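Local structure of secreted protein (Kutzneria albida DSM 43870, 5M6Q) at residues Arg14-Glu19 and Met195-Ser200; Lys129-Trp134 and Phe212-Phe217. The protein is a microbial transglutaminase that probably cross-links proteins by transferring the gamma-glutamyl group of glutamine side chains to amines. All blocks are in the same frame, centred on the assembly; numbering follows the deposited sequence.

Contact 1: residues Arg14-Glu19 and Met195-Ser200; sequences RTWRVE and MVVYQS
Gln199 OE1, in an antiparallel strand pair at the sheet border, is met by two donors of the other strand, Arg14 NH1 at 2.7 Å and Trp16 NE1 at 3.3 Å, both weak bonds. The oxygen lies in the indole plane, at its edge, whereas the guanidinium is turned 60° from the amide. Chi1 of 178° sets Arg14 CG anti to the backbone N; the side chain lies alongside that of Gln199, pointing the same way. Pro5 O takes further bonds from Arg14 NH1 and Gln199 NE2, and Pro6 O binds Arg14 NH2. An alanine at Arg14 would probably leave Gln199 OE1 with only the weak indole bond here and Pro6 O without its guanidinium mate. In the backbone, Arg14 and Gln199 form a hydrogen-bonded pair, as do Trp16 and Val197, whose CB atoms meet at 3.9 Å on the same face. The other face carries Thr15 and Tyr198, with the threonine CG2 at the edge of the phenol ring. Where strand 13-17 gives way to helix 18-28, Val18 CG2 rests 3.8 Å from Met195 CG, and a water bridges Val18 N to Met195 O, accepting at 2.9 Å and donating at 2.8 Å.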
loop_
_atom_site.group_PDB
_atom_site.type_symbol
_atom_site.label_atom_id
_atom_site.label_comp_id
_atom_site.label_asym_id
_atom_site.label_seq_id
_atom_site.Cartn_x
_atom_site.Cartn_y
_atom_site.Cartn_z
ATOM N N ARG A 14 -12.358 -0.466 -14.000
ATOM C CA ARG A 14 -12.486 0.679 -14.888
ATOM C C ARG A 14 -11.094 1.168 -15.270
ATOM O O ARG A 14 -10.198 1.230 -14.415
ATOM C CB ARG A 14 -13.291 1.796 -14.217
ATOM C CG ARG A 14 -13.437 3.059 -15.052
ATOM C CD ARG A 14 -14.075 4.180 -14.249
ATOM N NE ARG A 14 -15.476 3.908 -13.940
ATOM C CZ ARG A 14 -16.034 4.016 -12.733
ATOM N NH1 ARG A 14 -15.325 4.421 -11.678
ATOM N NH2 ARG A 14 -17.320 3.736 -12.583
ATOM N N THR A 15 -10.890 1.476 -16.548
ATOM C CA THR A 15 -9.592 1.967 -16.999
ATOM C C THR A 15 -9.562 3.490 -17.127
ATOM O O THR A 15 -10.550 4.125 -17.499
ATOM C CB THR A 15 -9.167 1.351 -18.339
ATOM O OG1 THR A 15 -10.128 1.659 -19.342
ATOM C CG2 THR A 15 -9.055 -0.155 -18.230
ATOM N N TRP A 16 -8.409 4.066 -16.801
ATOM C CA TRP A 16 -8.225 5.512 -16.781
ATOM C C TRP A 16 -7.033 5.935 -17.627
ATOM O O TRP A 16 -5.941 5.393 -17.462
ATOM C CB TRP A 16 -8.013 5.994 -15.350
ATOM C CG TRP A 16 -9.216 5.875 -14.485
ATOM C CD1 TRP A 16 -9.710 4.742 -13.923
ATOM C CD2 TRP A 16 -10.072 6.938 -14.073
ATOM N NE1 TRP A 16 -10.819 5.030 -13.170
ATOM C CE2 TRP A 16 -11.070 6.372 -13.257
ATOM C CE3 TRP A 16 -10.093 8.317 -14.317
ATOM C CZ2 TRP A 16 -12.076 7.127 -12.690
ATOM C CZ3 TRP A 16 -11.089 9.072 -13.746
ATOM C CH2 TRP A 16 -12.071 8.479 -12.938
ATOM N N ARG A 17 -7.237 6.880 -18.542
ATOM C CA ARG A 17 -6.110 7.607 -19.101
ATOM C C ARG A 17 -5.419 8.268 -17.939
ATOM O O ARG A 17 -6.085 8.760 -17.035
ATOM C CB ARG A 17 -6.531 8.684 -20.099
ATOM C CG ARG A 17 -7.110 8.192 -21.375
ATOM C CD ARG A 17 -7.879 9.302 -22.054
ATOM N NE ARG A 17 -7.027 10.262 -22.735
ATOM C CZ ARG A 17 -7.023 11.574 -22.506
ATOM N NH1 ARG A 17 -7.817 12.119 -21.589
ATOM N NH2 ARG A 17 -6.218 12.352 -23.210
ATOM N N VAL A 18 -4.096 8.291 -17.959
ATOM C CA VAL A 18 -3.362 8.956 -16.896
ATOM C C VAL A 18 -3.841 10.392 -16.752
ATOM O O VAL A 18 -4.158 10.822 -15.645
ATOM C CB VAL A 18 -1.854 8.898 -17.135
ATOM C CG1 VAL A 18 -1.135 9.721 -16.070
ATOM C CG2 VAL A 18 -1.371 7.443 -17.105
ATOM N N GLU A 19 -3.935 11.117 -17.867
ATOM C CA GLU A 19 -4.415 12.503 -17.836
ATOM C C GLU A 19 -5.774 12.624 -17.145
ATOM O O GLU A 19 -6.016 13.580 -16.416
ATOM C CB GLU A 19 -4.499 13.107 -19.255
ATOM C CG GLU A 19 -4.697 14.632 -19.261
ATOM C CD GLU A 19 -5.105 15.222 -20.626
ATOM O OE1 GLU A 19 -5.263 14.458 -21.608
ATOM O OE2 GLU A 19 -5.264 16.467 -20.711
ATOM N N MET A 195 1.333 4.039 -19.919
ATOM C CA MET A 195 0.769 3.682 -18.633
ATOM C C MET A 195 -0.742 3.879 -18.670
ATOM O O MET A 195 -1.223 4.853 -19.237
ATOM C CB MET A 195 1.393 4.524 -17.531
ATOM C CG MET A 195 0.717 4.394 -16.178
ATOM S SD MET A 195 1.673 5.293 -14.933
ATOM C CE MET A 195 0.562 5.208 -13.503
ATOM N N VAL A 196 -1.473 2.928 -18.093
ATOM C CA VAL A 196 -2.915 3.035 -17.906
ATOM C C VAL A 196 -3.195 2.791 -16.441
ATOM O O VAL A 196 -2.663 1.840 -15.883
ATOM C CB VAL A 196 -3.696 2.013 -18.771
ATOM C CG1 VAL A 196 -5.194 2.140 -18.519
ATOM C CG2 VAL A 196 -3.349 2.182 -20.245
ATOM N N VAL A 197 -4.039 3.626 -15.835
ATOM C CA VAL A 197 -4.469 3.442 -14.451
ATOM C C VAL A 197 -5.711 2.562 -14.384
ATOM O O VAL A 197 -6.611 2.664 -15.230
ATOM C CB VAL A 197 -4.680 4.815 -13.773
ATOM C CG1 VAL A 197 -5.512 4.711 -12.494
ATOM C CG2 VAL A 197 -3.332 5.417 -13.459
ATOM N N TYR A 198 -5.734 1.655 -13.408
ATOM C CA TYR A 198 -6.872 0.762 -13.224
ATOM C C TYR A 198 -7.553 1.004 -11.894
ATOM O O TYR A 198 -6.903 1.237 -10.884
ATOM C CB TYR A 198 -6.446 -0.708 -13.267
ATOM C CG TYR A 198 -5.743 -1.128 -14.517
ATOM C CD1 TYR A 198 -6.266 -0.830 -15.780
ATOM C CD2 TYR A 198 -4.558 -1.853 -14.448
ATOM C CE1 TYR A 198 -5.611 -1.238 -16.938
ATOM C CE2 TYR A 198 -3.902 -2.264 -15.592
ATOM C CZ TYR A 198 -4.431 -1.954 -16.832
ATOM O OH TYR A 198 -3.766 -2.378 -17.955
ATOM N N GLN A 199 -8.865 0.894 -11.896
ATOM C CA GLN A 199 -9.654 0.954 -10.683
ATOM C C GLN A 199 -10.394 -0.371 -10.626
ATOM O O GLN A 199 -11.322 -0.602 -11.421
ATOM C CB GLN A 199 -10.608 2.155 -10.708
ATOM C CG GLN A 199 -11.555 2.235 -9.520
ATOM C CD GLN A 199 -12.669 3.248 -9.735
ATOM O OE1 GLN A 199 -12.820 3.795 -10.831
ATOM N NE2 GLN A 199 -13.454 3.505 -8.687
ATOM N N SER A 200 -9.968 -1.256 -9.727
ATOM C CA SER A 200 -10.476 -2.632 -9.724
ATOM C C SER A 200 -11.212 -3.026 -8.460
ATOM O O SER A 200 -11.008 -2.438 -7.393
ATOM C CB SER A 200 -9.328 -3.615 -9.939
ATOM O OG SER A 200 -8.716 -3.382 -11.190
HETATM O O HOH W 1 -3.277 6.514 -20.146
#

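Contact 2: residues Lys129-Trp134 and Phe212-Phe217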
loop_
_atom_site.group_PDB
_atom_site.type_symbol
_atom_site.label_atom_id
_atom_site.label_comp_id
_atom_site.label_asym_id
_atom_site.label_seq_id
_atom_site.Cartn_x
_atom_site.Cartn_y
_atom_site.Cartn_z
ATOM N N LYS A 129 0.110 -5.305 -1.983
ATOM C CA LYS A 129 1.225 -5.586 -2.848
ATOM C C LYS A 129 1.238 -7.055 -3.229
ATOM O O LYS A 129 1.105 -7.935 -2.380
ATOM C CB LYS A 129 2.544 -5.198 -2.165
ATOM C CG LYS A 129 3.782 -5.551 -2.956
ATOM C CD LYS A 129 5.030 -5.422 -2.052
ATOM C CE LYS A 129 6.281 -5.887 -2.754
ATOM N NZ LYS A 129 6.555 -5.117 -4.018
ATOM N N ARG A 130 1.403 -7.307 -4.517
ATOM C CA ARG A 130 1.551 -8.650 -5.029
ATOM C C ARG A 130 2.983 -8.818 -5.525
ATOM O O ARG A 130 3.553 -7.914 -6.152
ATOM C CB ARG A 130 0.550 -8.924 -6.157
ATOM C CG ARG A 130 -0.910 -8.638 -5.783
ATOM C CD ARG A 130 -1.884 -9.134 -6.856
ATOM N NE ARG A 130 -1.755 -10.572 -7.116
ATOM C CZ ARG A 130 -2.459 -11.242 -8.027
ATOM N NH1 ARG A 130 -3.371 -10.617 -8.767
ATOM N NH2 ARG A 130 -2.260 -12.542 -8.198
ATOM N N PHE A 131 3.565 -9.966 -5.237
ATOM C CA PHE A 131 4.967 -10.188 -5.547
ATOM C C PHE A 131 5.282 -11.676 -5.666
ATOM O O PHE A 131 4.407 -12.531 -5.511
ATOM C CB PHE A 131 5.854 -9.519 -4.482
ATOM C CG PHE A 131 5.658 -10.059 -3.078
ATOM C CD1 PHE A 131 4.576 -9.653 -2.302
ATOM C CD2 PHE A 131 6.581 -10.943 -2.526
ATOM C CE1 PHE A 131 4.409 -10.122 -1.008
ATOM C CE2 PHE A 131 6.420 -11.426 -1.216
ATOM C CZ PHE A 131 5.331 -11.017 -0.460
ATOM N N TYR A 132 6.539 -11.972 -5.969
ATOM C CA TYR A 132 7.009 -13.334 -6.164
ATOM C C TYR A 132 7.828 -13.756 -4.945
ATOM O O TYR A 132 8.649 -12.993 -4.443
ATOM C CB TYR A 132 7.835 -13.412 -7.452
ATOM C CG TYR A 132 8.346 -14.781 -7.847
ATOM C CD1 TYR A 132 7.502 -15.871 -7.944
ATOM C CD2 TYR A 132 9.682 -14.963 -8.155
ATOM C CE1 TYR A 132 7.985 -17.117 -8.333
ATOM C CE2 TYR A 132 10.172 -16.187 -8.550
ATOM C CZ TYR A 132 9.330 -17.257 -8.640
ATOM O OH TYR A 132 9.857 -18.468 -9.024
ATOM N N SER A 133 7.590 -14.971 -4.472
ATOM C CA SER A 133 8.159 -15.442 -3.213
ATOM C C SER A 133 9.632 -15.776 -3.317
ATOM O O SER A 133 10.363 -15.642 -2.342
ATOM C CB SER A 133 7.406 -16.675 -2.720
ATOM O OG SER A 133 7.520 -17.720 -3.655
ATOM N N TRP A 134 10.069 -16.199 -4.497
ATOM C CA TRP A 134 11.435 -16.679 -4.668
ATOM C C TRP A 134 12.411 -15.516 -4.852
ATOM O O TRP A 134 12.909 -15.285 -5.949
ATOM C CB TRP A 134 11.509 -17.639 -5.863
ATOM C CG TRP A 134 12.382 -18.830 -5.632
ATOM C CD1 TRP A 134 13.650 -18.825 -5.129
ATOM C CD2 TRP A 134 12.066 -20.197 -5.905
ATOM N NE1 TRP A 134 14.138 -20.103 -5.060
ATOM C CE2 TRP A 134 13.188 -20.966 -5.533
ATOM C CE3 TRP A 134 10.944 -20.848 -6.421
ATOM C CZ2 TRP A 134 13.225 -22.355 -5.670
ATOM C CZ3 TRP A 134 10.980 -22.231 -6.553
ATOM C CH2 TRP A 134 12.114 -22.966 -6.180
ATOM N N PHE A 212 2.833 -13.656 -9.961
ATOM C CA PHE A 212 2.854 -13.494 -8.508
ATOM C C PHE A 212 2.342 -14.706 -7.735
ATOM O O PHE A 212 1.368 -15.314 -8.140
ATOM C CB PHE A 212 1.988 -12.300 -8.108
ATOM C CG PHE A 212 2.211 -11.077 -8.938
ATOM C CD1 PHE A 212 3.488 -10.528 -9.058
ATOM C CD2 PHE A 212 1.138 -10.457 -9.572
ATOM C CE1 PHE A 212 3.699 -9.403 -9.826
ATOM C CE2 PHE A 212 1.327 -9.314 -10.332
ATOM C CZ PHE A 212 2.611 -8.783 -10.466
ATOM N N ASP A 213 2.948 -15.029 -6.594
ATOM C CA ASP A 213 2.346 -16.068 -5.755
ATOM C C ASP A 213 2.127 -15.609 -4.308
ATOM O O ASP A 213 1.716 -16.392 -3.449
ATOM C CB ASP A 213 3.177 -17.360 -5.797
ATOM C CG ASP A 213 4.602 -17.183 -5.295
ATOM O OD1 ASP A 213 5.089 -16.037 -5.170
ATOM O OD2 ASP A 213 5.252 -18.220 -5.028
ATOM N N GLU A 214 2.366 -14.334 -4.066
ATOM C CA GLU A 214 2.175 -13.722 -2.755
ATOM C C GLU A 214 1.402 -12.419 -2.868
ATOM O O GLU A 214 1.554 -11.680 -3.835
ATOM C CB GLU A 214 3.524 -13.430 -2.069
ATOM C CG GLU A 214 4.383 -14.654 -1.782
ATOM C CD GLU A 214 3.788 -15.608 -0.736
ATOM O OE1 GLU A 214 2.845 -15.224 0.017
ATOM O OE2 GLU A 214 4.281 -16.762 -0.669
ATOM N N GLN A 215 0.581 -12.149 -1.862
ATOM C CA GLN A 215 -0.125 -10.889 -1.753
ATOM C C GLN A 215 -0.187 -10.508 -0.287
ATOM O O GLN A 215 -0.505 -11.344 0.556
ATOM C CB GLN A 215 -1.532 -10.987 -2.351
ATOM C CG GLN A 215 -2.309 -9.677 -2.264
ATOM C CD GLN A 215 -3.563 -9.689 -3.126
ATOM O OE1 GLN A 215 -3.795 -10.629 -3.872
ATOM N NE2 GLN A 215 -4.369 -8.640 -3.028
ATOM N N VAL A 216 0.143 -9.255 0.012
ATOM C CA VAL A 216 0.051 -8.717 1.365
ATOM C C VAL A 216 -0.801 -7.454 1.374
ATOM O O VAL A 216 -0.975 -6.801 0.358
ATOM C CB VAL A 216 1.448 -8.399 1.965
ATOM C CG1 VAL A 216 2.280 -9.669 2.122
ATOM C CG2 VAL A 216 2.173 -7.376 1.113
ATOM N N PHE A 217 -1.322 -7.122 2.549
ATOM C CA PHE A 217 -2.051 -5.898 2.746
ATOM C C PHE A 217 -1.273 -5.093 3.769
ATOM O O PHE A 217 -1.009 -5.559 4.878
ATOM C CB PHE A 217 -3.479 -6.189 3.203
ATOM C CG PHE A 217 -4.271 -6.951 2.190
ATOM C CD1 PHE A 217 -5.015 -6.278 1.234
ATOM C CD2 PHE A 217 -4.220 -8.330 2.150
ATOM C CE1 PHE A 217 -5.723 -6.975 0.289
ATOM C CE2 PHE A 217 -4.927 -9.030 1.205
ATOM C CZ PHE A 217 -5.674 -8.355 0.276
HETATM O O HOH W 2 -0.286 -12.619 -5.782
#
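Arg130 CB sits over one face of the Phe212 ring, 3.8 Å from its CD2, a CH-pi contact displaced toward the rim. The next methylene, CG, lies against the side chain of Gln215, the non-hydrogen-bonded partner of Arg130 across the strands, and CD approaches Gln215 OE1 at 3.8 Å. The bend at chi3 (58°) brings NE to 3.8 Å from Phe212 CD2, and this ring atom lies over one face of the guanidinium, the two planes 57° apart. NE gives its N-H to a water at 2.9 Å, in the guanidinium plane, and that water donates to Glu214 O. Beyond it, NH1 is tied to the carbonyl oxygens of Tyr205 and Arg207. On the opposite face of the sheet, Glu214 CB lies over one face of the Phe131 ring, 3.4 Å from CZ, while Val216 CG1 meets the ring edge at CE1; the Glu214 carboxylate goes on to a salt bridge with Arg149. Beyond the paired strands, Asp213 holds Ser133 with both carboxylate oxygens, each through its syn lone pair: OD1 takes Ser133 N at 2.8 Å and OD2 takes Ser133 OG at 2.7 Å. Phe131 O accepts from Asp213 N and Glu214 N, both at 3.1 Å, which reach it from opposite faces of its carbonyl plane. Two consecutive residues thus face one on the partner strand, the signature of a classic beta bulge in an antiparallel sheet.

Both contacts join strands of one antiparallel sheet. Contact 1 pairs strand 13-17, outermost within the chain, with strand 196-200; contact 2 pairs strands 122-131 and 214-223, and strands 184-188 and 174-179 lie between the two pairs. Their centres are 22 Å apart and their nearest atoms about 9 Å, without touching. The segments alternate along the chain, so that 129-134 precedes 195-200 and 212-217 follows it. Small molecules, probably from the crystallisation liquor, lie at both: tetraethylene glycol about 3 Å from the Arg14 side chain, one MES about 4 Å from the Tyr198 side chain in contact 1, and another hydrogen-bonded to Tyr132 OH in contact 2.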